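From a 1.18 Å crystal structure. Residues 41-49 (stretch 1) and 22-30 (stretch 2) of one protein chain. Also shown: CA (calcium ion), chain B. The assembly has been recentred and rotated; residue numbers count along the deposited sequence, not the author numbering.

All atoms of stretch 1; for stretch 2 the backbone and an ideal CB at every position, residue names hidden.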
# COMPACT_ATOMS: atom_id res chain seq x y z
N GLU A 41 13.08 -7.42 -4.10
CA GLU A 41 13.81 -6.36 -3.38
C GLU A 41 13.01 -5.09 -3.10
O GLU A 41 13.52 -4.19 -2.44
CB GLU A 41 15.08 -6.00 -4.15
CG GLU A 41 16.09 -7.16 -4.19
CD GLU A 41 16.60 -7.49 -2.78
OE1 GLU A 41 17.32 -6.65 -2.18
OE2 GLU A 41 16.26 -8.57 -2.23
N VAL A 42 11.77 -5.03 -3.59
CA VAL A 42 10.99 -3.80 -3.52
C VAL A 42 9.97 -3.90 -2.39
O VAL A 42 9.29 -4.93 -2.27
CB VAL A 42 10.21 -3.59 -4.82
CG1 VAL A 42 9.34 -2.35 -4.74
CG2 VAL A 42 11.19 -3.46 -5.96
N LYS A 43 9.86 -2.85 -1.58
CA LYS A 43 8.81 -2.75 -0.56
C LYS A 43 8.11 -1.42 -0.77
O LYS A 43 8.73 -0.39 -1.08
CB LYS A 43 9.43 -2.76 0.84
CG LYS A 43 10.22 -4.01 1.17
CD LYS A 43 9.38 -5.27 1.18
CE LYS A 43 10.24 -6.49 1.51
NZ LYS A 43 9.45 -7.76 1.38
N ILE A 44 6.80 -1.44 -0.60
CA ILE A 44 5.95 -0.26 -0.76
C ILE A 44 5.21 -0.04 0.54
O ILE A 44 4.66 -1.02 1.06
CB ILE A 44 4.95 -0.49 -1.89
CG1 ILE A 44 5.65 -0.78 -3.22
CG2 ILE A 44 4.02 0.72 -2.04
CD1 ILE A 44 4.71 -1.36 -4.26
N ARG A 45 5.17 1.19 1.07
CA ARG A 45 4.50 1.42 2.36
C ARG A 45 3.39 2.45 2.23
O ARG A 45 3.60 3.56 1.74
CB ARG A 45 5.49 1.90 3.43
CG ARG A 45 6.50 0.86 3.75
CD ARG A 45 7.41 1.33 4.84
NE ARG A 45 8.34 0.26 5.17
CZ ARG A 45 9.38 0.43 5.95
NH1 ARG A 45 9.62 1.64 6.48
NH2 ARG A 45 10.20 -0.58 6.20
N TYR A 46 2.22 2.06 2.74
CA TYR A 46 1.05 2.93 2.86
C TYR A 46 0.89 3.20 4.36
O TYR A 46 0.58 2.28 5.12
CB TYR A 46 -0.20 2.21 2.31
CG TYR A 46 -1.45 3.06 2.37
CD1 TYR A 46 -2.26 3.10 3.53
CD2 TYR A 46 -1.87 3.82 1.27
CE1 TYR A 46 -3.38 3.92 3.59
CE2 TYR A 46 -3.03 4.63 1.32
CZ TYR A 46 -3.78 4.65 2.47
OH TYR A 46 -4.87 5.45 2.46
N TYR A 47 1.08 4.46 4.76
CA TYR A 47 1.08 4.84 6.18
C TYR A 47 -0.28 5.33 6.63
O TYR A 47 -0.96 6.07 5.90
CB TYR A 47 2.07 5.98 6.39
CG TYR A 47 3.50 5.63 6.20
CD1 TYR A 47 4.23 5.00 7.22
CD2 TYR A 47 4.13 5.88 4.98
CE1 TYR A 47 5.58 4.70 7.05
CE2 TYR A 47 5.45 5.56 4.80
CZ TYR A 47 6.17 4.97 5.81
OH TYR A 47 7.51 4.69 5.57
N TYR A 48 -0.68 4.96 7.85
CA TYR A 48 -2.01 5.32 8.31
C TYR A 48 -2.01 5.24 9.84
O TYR A 48 -1.03 4.81 10.48
CB TYR A 48 -3.05 4.37 7.70
CG TYR A 48 -3.00 2.92 8.16
CD1 TYR A 48 -2.07 2.02 7.64
CD2 TYR A 48 -3.92 2.45 9.09
CE1 TYR A 48 -2.01 0.72 8.06
CE2 TYR A 48 -3.89 1.11 9.49
CZ TYR A 48 -2.93 0.26 8.95
OH TYR A 48 -2.89 -1.05 9.36
N THR A 49 -3.12 5.67 10.43
CA THR A 49 -3.37 5.44 11.87
C THR A 49 -4.46 4.40 12.02
O THR A 49 -5.56 4.54 11.48
CB THR A 49 -3.78 6.74 12.55
OG1 THR A 49 -4.78 7.39 11.76
CG2 THR A 49 -2.54 7.66 12.75
N UNK A 22 -12.92 -0.67 5.41
CA UNK A 22 -11.75 -1.22 4.74
C UNK A 22 -10.97 -0.15 4.05
O UNK A 22 -11.52 0.70 3.37
CB UNK A 22 -12.15 -2.30 3.73
N UNK A 23 -9.66 -0.16 4.24
CA UNK A 23 -8.77 0.68 3.43
C UNK A 23 -8.64 0.04 2.07
O UNK A 23 -8.42 -1.16 1.98
CB UNK A 23 -7.40 0.86 4.09
N UNK A 24 -8.78 0.84 1.01
CA UNK A 24 -8.67 0.32 -0.35
C UNK A 24 -7.68 1.15 -1.17
O UNK A 24 -8.04 1.78 -2.16
CB UNK A 24 -10.04 0.31 -1.03
N UNK A 25 -6.40 1.12 -0.79
CA UNK A 25 -5.38 1.73 -1.65
C UNK A 25 -5.15 0.90 -2.91
O UNK A 25 -5.07 -0.35 -2.85
CB UNK A 25 -4.07 1.89 -0.88
N UNK A 26 -5.09 1.58 -4.05
CA UNK A 26 -4.73 0.95 -5.31
C UNK A 26 -3.44 1.59 -5.77
O UNK A 26 -3.33 2.82 -5.74
CB UNK A 26 -5.83 1.09 -6.36
N UNK A 27 -2.47 0.77 -6.19
CA UNK A 27 -1.13 1.25 -6.44
C UNK A 27 -0.62 0.72 -7.76
O UNK A 27 -0.88 -0.42 -8.13
CB UNK A 27 -0.19 0.85 -5.30
N UNK A 28 0.12 1.56 -8.47
CA UNK A 28 0.76 1.19 -9.72
C UNK A 28 2.23 1.61 -9.61
O UNK A 28 2.51 2.81 -9.44
CB UNK A 28 0.07 1.84 -10.92
N UNK A 29 3.12 0.64 -9.64
CA UNK A 29 4.55 0.90 -9.58
C UNK A 29 5.13 0.76 -10.96
O UNK A 29 4.99 -0.32 -11.58
CB UNK A 29 5.25 -0.04 -8.60
N UNK A 30 5.76 1.81 -11.44
CA UNK A 30 6.24 1.85 -12.82
C UNK A 30 7.74 2.00 -12.85
O UNK A 30 8.30 2.85 -12.16
CB UNK A 30 5.58 2.99 -13.60
CA CA B . -6.86 6.52 10.88

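The two strands run roughly antiparallel, with 150° between their N-to-C directions and axes 9.9 Å apart at closest approach. No hydrogen bond joins the two stretches. Contact is made by side chains, and stretch 1 offers Val42, Ile44, Tyr46 and Tyr48.

Position 22 has nothing of stretch 1 within 5.5 Å of its ideal CB. Stretch 1 sets no preference, and a polar residue is as likely as any. It is Glu22.

At position 23 CA-to-CB points toward stretch 1. The ideal CB lies 5.1 Å from Tyr46 CE1, and the ring of Tyr48 is the next surface along. The gap has room for a medium or long apolar chain; leucine, isoleucine or methionine would suit. The residue is Leu23, with chi1 m and chi2 t. Its CD1 sits 3.9 Å from the centroid of the Tyr48 ring, 12° off the normal, a CH-pi contact over the face. Leu23 CD1 also lies 4.5 Å from Tyr46 CE1, so one methyl meets both rings.

Position 24 points away, so stretch 1 sets no limit and a polar chain would do. It is Gln24, whose NE2 donates a hydrogen bond to Glu22 OE1 at 2.6 Å, although the place of that acceptor is less sure.

Position 25 is tight. Its ideal CB is 3.6 Å from Tyr46 CD2, so a compact apolar group is favoured. Phi of -72° also permits proline; alanine or valine could be considered as well. The residue is Pro25. Its CB lies 3.7 Å from Tyr46 CD2, and its CG sits over one face of the ring.

Position 26 is out of reach of stretch 1. Extended backbone angles of -117/133 suit many residues, including long polar ones. It is Arg26.

Position 27 points toward stretch 1, with its ideal CB 5.3 Å from Ile44 CG2. That distance leaves space for an aliphatic chain. Isoleucine, leucine or valine would fit the apolar surroundings. Ile27 has chi1 m and chi2 t, and its CD1 comes 4.2 Å from Ile44 CG2.

Position 28 points away, and a polar residue would be acceptable. It is Lys28, with all four chi angles t.

Position 29 points toward stretch 1, its ideal CB 4.6 Å from Ile44 CD1. Val42 is also nearby, so a branched aliphatic chain is a good choice. Leu29 CD2 approaches Val42 CG1 at 3.9 Å and Ile44 CD1 at 4.4 Å.

Position 30 is out of reach, and its extended backbone suits beta-branched residues. It is Ile30.

Stretch 2 (22-30) ELQPRIKLI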
# COMPACT_ATOMS: atom_id res chain seq x y z
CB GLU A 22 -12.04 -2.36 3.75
CG GLU A 22 -13.30 -2.37 3.02
CD GLU A 22 -13.41 -3.63 2.14
OE1 GLU A 22 -12.80 -3.61 1.07
OE2 GLU A 22 -14.07 -4.64 2.51
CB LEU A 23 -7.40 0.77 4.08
CG LEU A 23 -7.35 1.16 5.55
CD1 LEU A 23 -5.90 1.19 6.07
CD2 LEU A 23 -8.05 2.48 5.80
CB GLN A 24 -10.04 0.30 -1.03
CG GLN A 24 -10.92 -0.80 -0.46
CD GLN A 24 -12.05 -1.15 -1.41
OE1 GLN A 24 -12.19 -0.56 -2.50
NE2 GLN A 24 -12.87 -2.09 -0.99
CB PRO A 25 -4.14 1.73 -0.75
CG PRO A 25 -4.31 0.52 0.07
CD PRO A 25 -5.79 0.38 0.33
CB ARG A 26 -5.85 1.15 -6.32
CG ARG A 26 -7.11 0.46 -5.84
CD ARG A 26 -8.19 0.44 -6.83
NE ARG A 26 -9.22 -0.49 -6.39
CZ ARG A 26 -10.21 -0.89 -7.17
NH1 ARG A 26 -10.33 -0.40 -8.40
NH2 ARG A 26 -11.09 -1.76 -6.73
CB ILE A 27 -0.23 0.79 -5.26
CG1 ILE A 27 -0.68 1.49 -3.95
CG2 ILE A 27 1.21 1.06 -5.52
CD1 ILE A 27 -0.12 0.85 -2.65
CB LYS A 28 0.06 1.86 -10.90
CG LYS A 28 0.55 1.49 -12.26
CD LYS A 28 -0.40 2.06 -13.34
CE LYS A 28 0.15 1.88 -14.72
NZ LYS A 28 -0.66 2.53 -15.80
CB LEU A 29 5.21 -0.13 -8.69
CG LEU A 29 6.73 -0.17 -8.63
CD1 LEU A 29 7.26 1.09 -7.97
CD2 LEU A 29 7.22 -1.43 -7.91
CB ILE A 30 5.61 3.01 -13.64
CG1 ILE A 30 4.08 2.95 -13.52
CG2 ILE A 30 6.08 2.96 -15.09
CD1 ILE A 30 3.48 4.30 -13.25
O HOH W 1 -7.48 4.72 9.29
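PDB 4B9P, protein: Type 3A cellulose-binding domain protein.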